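Local coordinates for protein O-methyltransferase (Saccharopolyspora spinosa, PDB 4CE0) that probably transfers a methyl group from S-adenosylmethionine to the 4'-hydroxyl of the rhamnose of a spinosyn precursor, as a magnesium-binding O-methyltransferase of antibiotic biosynthesis, at residues 2-16 with 88-100. Sequence-based numbering, arbitrary orientation.
Sequences PSQNALYLDLLKKVL and GACIFMRAVLQAF
Leu9 and Phe92 are reciprocal knobs in the packing of two nearly antiparallel helices, 6-16 and 88-100, whose axes approach to 10.0 Å at an angle of 167°. Helix 88-100 belongs to the Rossmann-like methyltransferase core, lying against strands 78-82 and 107-111, and the N-terminal helix 6-16 packs on it and also meets the second subunit. The side chain of Leu9 drops into a hollow lined by Phe92, Ala95, Val96 and Ala99; its CD1 reaches the methyl of Ala99 (CD1 to CB 3.9 Å), while CD2 rests on Ala95 O and Val96 CA. In return, Phe92, with CG anti to its backbone N (chi1 -174°), swings its ring up among Leu9, Leu12, Lys13 and Leu16. The aliphatic part of Lys13 crosses this ring obliquely, CG lying 3.5 Å from Phe92 CE1, and the chain bends beyond it to carry NZ to a salt bridge with Asp61. Val96 CG2, from within the same helix, lies over one ring face, toward its rim. Leu16 meets Phe92 at about a right angle, its CD1 3.7 Å from Phe92 CB, and sets its two methyls against Gly88, where no side chain intervenes, in the N-terminal part of helix 88-100, where neighbouring Ala89 touches the bound S-adenosylhomocysteine. On the other flank, the Tyr8 ring turns its edge to Ala95 O and the Ala99 methyl, and its OH reaches Ala95 CB; Tyr8 also packs on Leu7 of the second subunit. Toward the N-terminus of segment 2-16, the rim atoms CE2 and CZ of Phe100 approach the backbone nitrogens of Ser3 and Gln4 at an oblique slant. Asn5 lies against Ala99: its ND2 donates a 2.9 Å hydrogen bond to Ala99 O, in the carbonyl plane and on a lone pair, with an N-H...O angle of 159°.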
loop_
_atom_site.group_PDB
_atom_site.type_symbol
_atom_site.label_atom_id
_atom_site.label_comp_id
_atom_site.label_asym_id
_atom_site.label_seq_id
_atom_site.Cartn_x
_atom_site.Cartn_y
_atom_site.Cartn_z
ATOM N N PRO A 2 -14.346 -9.564 -13.171
ATOM C CA PRO A 2 -14.958 -10.474 -12.187
ATOM C C PRO A 2 -15.118 -9.829 -10.788
ATOM O O PRO A 2 -16.159 -10.022 -10.141
ATOM C CB PRO A 2 -13.971 -11.656 -12.145
ATOM C CG PRO A 2 -13.339 -11.670 -13.507
ATOM C CD PRO A 2 -13.261 -10.214 -13.936
ATOM N N SER A 3 -14.075 -9.100 -10.364
ATOM C CA SER A 3 -13.984 -8.322 -9.105
ATOM C C SER A 3 -12.538 -8.471 -8.617
ATOM O O SER A 3 -12.271 -8.769 -7.438
ATOM C CB SER A 3 -14.961 -8.780 -8.011
ATOM O OG SER A 3 -16.295 -8.425 -8.334
ATOM N N GLN A 4 -11.606 -8.249 -9.540
ATOM C CA GLN A 4 -10.270 -8.793 -9.391
ATOM C C GLN A 4 -9.344 -7.907 -8.563
ATOM O O GLN A 4 -9.538 -6.687 -8.490
ATOM C CB GLN A 4 -9.666 -9.084 -10.769
ATOM C CG GLN A 4 -9.526 -10.584 -11.085
ATOM C CD GLN A 4 -8.610 -11.314 -10.109
ATOM O OE1 GLN A 4 -8.834 -11.310 -8.895
ATOM N NE2 GLN A 4 -7.569 -11.941 -10.639
ATOM N N ASN A 5 -8.359 -8.555 -7.928
ATOM C CA ASN A 5 -7.375 -7.883 -7.093
ATOM C C ASN A 5 -7.950 -7.014 -5.989
ATOM O O ASN A 5 -7.505 -5.888 -5.763
ATOM C CB ASN A 5 -6.418 -7.087 -7.977
ATOM C CG ASN A 5 -5.463 -7.992 -8.748
ATOM O OD1 ASN A 5 -4.665 -8.704 -8.154
ATOM N ND2 ASN A 5 -5.542 -7.964 -10.076
ATOM N N ALA A 6 -8.914 -7.550 -5.249
ATOM C CA ALA A 6 -9.527 -6.781 -4.169
ATOM C C ALA A 6 -8.541 -6.353 -3.082
ATOM O O ALA A 6 -8.640 -5.239 -2.581
ATOM C CB ALA A 6 -10.702 -7.567 -3.526
ATOM N N LEU A 7 -7.616 -7.239 -2.696
ATOM C CA LEU A 7 -6.612 -6.921 -1.648
ATOM C C LEU A 7 -5.745 -5.726 -2.030
ATOM O O LEU A 7 -5.523 -4.794 -1.233
ATOM C CB LEU A 7 -5.725 -8.136 -1.382
ATOM C CG LEU A 7 -6.375 -9.281 -0.596
ATOM C CD1 LEU A 7 -5.445 -10.467 -0.519
ATOM C CD2 LEU A 7 -6.741 -8.787 0.781
ATOM N N TYR A 8 -5.262 -5.766 -3.267
ATOM C CA TYR A 8 -4.519 -4.652 -3.849
ATOM C C TYR A 8 -5.255 -3.340 -3.695
ATOM O O TYR A 8 -4.731 -2.384 -3.115
ATOM C CB TYR A 8 -4.281 -4.944 -5.319
ATOM C CG TYR A 8 -3.635 -3.843 -6.118
ATOM C CD1 TYR A 8 -2.415 -3.276 -5.726
ATOM C CD2 TYR A 8 -4.238 -3.369 -7.278
ATOM C CE1 TYR A 8 -1.803 -2.268 -6.482
ATOM C CE2 TYR A 8 -3.621 -2.358 -8.057
ATOM C CZ TYR A 8 -2.418 -1.821 -7.648
ATOM O OH TYR A 8 -1.851 -0.830 -8.416
ATOM N N LEU A 9 -6.489 -3.289 -4.200
ATOM C CA LEU A 9 -7.244 -2.038 -4.189
ATOM C C LEU A 9 -7.608 -1.562 -2.771
ATOM O O LEU A 9 -7.584 -0.358 -2.476
ATOM C CB LEU A 9 -8.494 -2.171 -5.039
ATOM C CG LEU A 9 -8.219 -2.444 -6.509
ATOM C CD1 LEU A 9 -9.528 -2.610 -7.287
ATOM C CD2 LEU A 9 -7.436 -1.319 -7.107
ATOM N N ASP A 10 -7.904 -2.497 -1.888
ATOM C CA ASP A 10 -8.186 -2.148 -0.507
ATOM C C ASP A 10 -6.955 -1.548 0.144
ATOM O O ASP A 10 -7.036 -0.493 0.789
ATOM C CB ASP A 10 -8.622 -3.380 0.278
ATOM C CG ASP A 10 -9.014 -3.046 1.712
ATOM O OD1 ASP A 10 -10.009 -2.301 1.904
ATOM O OD2 ASP A 10 -8.340 -3.536 2.643
ATOM N N LEU A 11 -5.796 -2.192 -0.040
ATOM C CA LEU A 11 -4.566 -1.591 0.483
ATOM C C LEU A 11 -4.285 -0.203 -0.124
ATOM O O LEU A 11 -3.891 0.744 0.592
ATOM C CB LEU A 11 -3.374 -2.525 0.315
ATOM C CG LEU A 11 -2.007 -1.955 0.704
ATOM C CD1 LEU A 11 -1.922 -1.575 2.153
ATOM C CD2 LEU A 11 -0.907 -3.010 0.309
ATOM N N LEU A 12 -4.479 -0.080 -1.427
ATOM C CA LEU A 12 -4.211 1.187 -2.119
ATOM C C LEU A 12 -4.986 2.365 -1.515
ATOM O O LEU A 12 -4.407 3.439 -1.301
ATOM C CB LEU A 12 -4.494 1.066 -3.611
ATOM C CG LEU A 12 -4.025 2.219 -4.508
ATOM C CD1 LEU A 12 -2.550 2.568 -4.286
ATOM C CD2 LEU A 12 -4.244 1.885 -5.948
ATOM N N LYS A 13 -6.264 2.155 -1.208
ATOM C CA LYS A 13 -7.100 3.205 -0.587
ATOM C C LYS A 13 -6.521 3.650 0.744
ATOM O O LYS A 13 -6.488 4.841 1.037
ATOM C CB LYS A 13 -8.558 2.729 -0.442
ATOM C CG LYS A 13 -9.238 2.590 -1.821
ATOM C CD LYS A 13 -10.675 2.166 -1.743
ATOM C CE LYS A 13 -10.803 0.754 -1.253
ATOM N NZ LYS A 13 -12.155 0.225 -1.577
ATOM N N LYS A 14 -6.072 2.693 1.551
ATOM C CA LYS A 14 -5.432 3.004 2.817
ATOM C C LYS A 14 -4.157 3.798 2.579
ATOM O O LYS A 14 -3.861 4.763 3.284
ATOM C CB LYS A 14 -5.076 1.713 3.561
ATOM C CG LYS A 14 -6.248 0.948 4.175
ATOM C CD LYS A 14 -5.691 -0.396 4.705
ATOM C CE LYS A 14 -6.702 -1.245 5.476
ATOM N NZ LYS A 14 -7.712 -1.866 4.574
ATOM N N VAL A 15 -3.382 3.374 1.584
ATOM C CA VAL A 15 -2.131 4.066 1.283
ATOM C C VAL A 15 -2.339 5.501 0.754
ATOM O O VAL A 15 -1.693 6.426 1.215
ATOM C CB VAL A 15 -1.290 3.259 0.283
ATOM C CG1 VAL A 15 0.049 3.937 0.062
ATOM C CG2 VAL A 15 -1.130 1.819 0.810
ATOM N N LEU A 16 -3.221 5.675 -0.222
ATOM C CA LEU A 16 -3.422 6.984 -0.839
ATOM C C LEU A 16 -3.950 8.039 0.149
ATOM O O LEU A 16 -3.674 9.220 0.006
ATOM C CB LEU A 16 -4.416 6.852 -1.997
ATOM C CG LEU A 16 -3.902 6.119 -3.212
ATOM C CD1 LEU A 16 -5.074 5.692 -4.139
ATOM C CD2 LEU A 16 -2.933 6.996 -3.936
ATOM N N GLY A 88 -3.832 11.580 -6.320
ATOM C CA GLY A 88 -4.238 10.355 -5.662
ATOM C C GLY A 88 -5.458 9.682 -6.264
ATOM O O GLY A 88 -5.475 8.466 -6.483
ATOM N N ALA A 89 -6.486 10.467 -6.526
ATOM C CA ALA A 89 -7.706 9.920 -7.107
ATOM C C ALA A 89 -7.442 9.367 -8.498
ATOM O O ALA A 89 -7.972 8.337 -8.878
ATOM C CB ALA A 89 -8.786 10.972 -7.150
ATOM N N CYS A 90 -6.638 10.082 -9.276
ATOM C CA CYS A 90 -6.256 9.611 -10.590
ATOM C C CYS A 90 -5.375 8.385 -10.534
ATOM O O CYS A 90 -5.509 7.473 -11.361
ATOM C CB CYS A 90 -5.513 10.717 -11.319
ATOM S SG CYS A 90 -6.606 12.062 -11.854
ATOM N N ILE A 91 -4.445 8.365 -9.592
ATOM C CA ILE A 91 -3.659 7.138 -9.359
ATOM C C ILE A 91 -4.595 5.954 -9.105
ATOM O O ILE A 91 -4.423 4.865 -9.685
ATOM C CB ILE A 91 -2.676 7.312 -8.205
ATOM C CG1 ILE A 91 -1.588 8.309 -8.604
ATOM C CG2 ILE A 91 -1.974 6.003 -7.840
ATOM C CD1 ILE A 91 -0.829 8.856 -7.448
ATOM N N PHE A 92 -5.603 6.177 -8.269
ATOM C CA PHE A 92 -6.547 5.121 -7.972
ATOM C C PHE A 92 -7.290 4.621 -9.200
ATOM O O PHE A 92 -7.365 3.426 -9.412
ATOM C CB PHE A 92 -7.557 5.543 -6.909
ATOM C CG PHE A 92 -8.437 4.432 -6.479
ATOM C CD1 PHE A 92 -7.916 3.393 -5.697
ATOM C CD2 PHE A 92 -9.769 4.383 -6.879
ATOM C CE1 PHE A 92 -8.723 2.349 -5.299
ATOM C CE2 PHE A 92 -10.586 3.345 -6.496
ATOM C CZ PHE A 92 -10.061 2.320 -5.687
ATOM N N MET A 93 -7.793 5.527 -10.039
ATOM C CA MET A 93 -8.489 5.075 -11.245
ATOM C C MET A 93 -7.543 4.253 -12.119
ATOM O O MET A 93 -7.925 3.234 -12.694
ATOM C CB MET A 93 -9.041 6.263 -12.043
ATOM C CG MET A 93 -10.040 7.057 -11.298
ATOM S SD MET A 93 -10.911 8.234 -12.343
ATOM C CE MET A 93 -9.693 9.501 -12.408
ATOM N N ARG A 94 -6.309 4.691 -12.219
ATOM C CA ARG A 94 -5.333 3.945 -13.027
ATOM C C ARG A 94 -5.098 2.574 -12.397
ATOM O O ARG A 94 -4.906 1.563 -13.092
ATOM C CB ARG A 94 -4.026 4.709 -13.150
ATOM C CG ARG A 94 -2.851 3.919 -13.822
ATOM C CD ARG A 94 -3.064 3.597 -15.280
ATOM N NE ARG A 94 -2.085 2.633 -15.816
ATOM C CZ ARG A 94 -2.287 1.315 -15.902
ATOM N NH1 ARG A 94 -3.406 0.752 -15.451
ATOM N NH2 ARG A 94 -1.356 0.540 -16.425
ATOM N N ALA A 95 -5.157 2.529 -11.075
ATOM C CA ALA A 95 -4.895 1.253 -10.381
ATOM C C ALA A 95 -6.072 0.289 -10.568
ATOM O O ALA A 95 -5.876 -0.921 -10.669
ATOM C CB ALA A 95 -4.609 1.487 -8.930
ATOM N N VAL A 96 -7.295 0.809 -10.636
ATOM C CA VAL A 96 -8.421 -0.083 -10.882
ATOM C C VAL A 96 -8.283 -0.767 -12.263
ATOM O O VAL A 96 -8.425 -1.998 -12.373
ATOM C CB VAL A 96 -9.757 0.623 -10.761
ATOM C CG1 VAL A 96 -10.868 -0.382 -10.964
ATOM C CG2 VAL A 96 -9.891 1.298 -9.388
ATOM N N LEU A 97 -8.001 0.026 -13.305
ATOM C CA LEU A 97 -7.684 -0.526 -14.633
ATOM C C LEU A 97 -6.603 -1.602 -14.569
ATOM O O LEU A 97 -6.713 -2.650 -15.205
ATOM C CB LEU A 97 -7.208 0.574 -15.595
ATOM C CG LEU A 97 -8.188 1.703 -15.902
ATOM C CD1 LEU A 97 -7.558 2.674 -16.892
ATOM C CD2 LEU A 97 -9.496 1.143 -16.418
ATOM N N GLN A 98 -5.526 -1.317 -13.848
ATOM C CA GLN A 98 -4.488 -2.312 -13.615
ATOM C C GLN A 98 -5.067 -3.542 -12.932
ATOM O O GLN A 98 -4.707 -4.655 -13.289
ATOM C CB GLN A 98 -3.376 -1.716 -12.727
ATOM C CG GLN A 98 -2.188 -2.637 -12.507
ATOM C CD GLN A 98 -1.443 -2.922 -13.788
ATOM O OE1 GLN A 98 -1.028 -4.057 -14.040
ATOM N NE2 GLN A 98 -1.273 -1.895 -14.614
ATOM N N ALA A 99 -5.934 -3.371 -11.936
ATOM C CA ALA A 99 -6.443 -4.548 -11.195
ATOM C C ALA A 99 -7.291 -5.410 -12.113
ATOM O O ALA A 99 -7.374 -6.625 -11.940
ATOM C CB ALA A 99 -7.262 -4.134 -10.002
ATOM N N PHE A 100 -7.926 -4.771 -13.091
ATOM C CA PHE A 100 -8.836 -5.492 -13.969
ATOM C C PHE A 100 -8.209 -5.879 -15.299
ATOM O O PHE A 100 -8.859 -6.490 -16.129
ATOM C CB PHE A 100 -10.100 -4.682 -14.194
ATOM C CG PHE A 100 -11.109 -4.849 -13.096
ATOM C CD1 PHE A 100 -11.011 -4.107 -11.926
ATOM C CD2 PHE A 100 -12.164 -5.749 -13.233
ATOM C CE1 PHE A 100 -11.924 -4.267 -10.917
ATOM C CE2 PHE A 100 -13.086 -5.908 -12.236
ATOM C CZ PHE A 100 -12.968 -5.165 -11.065
#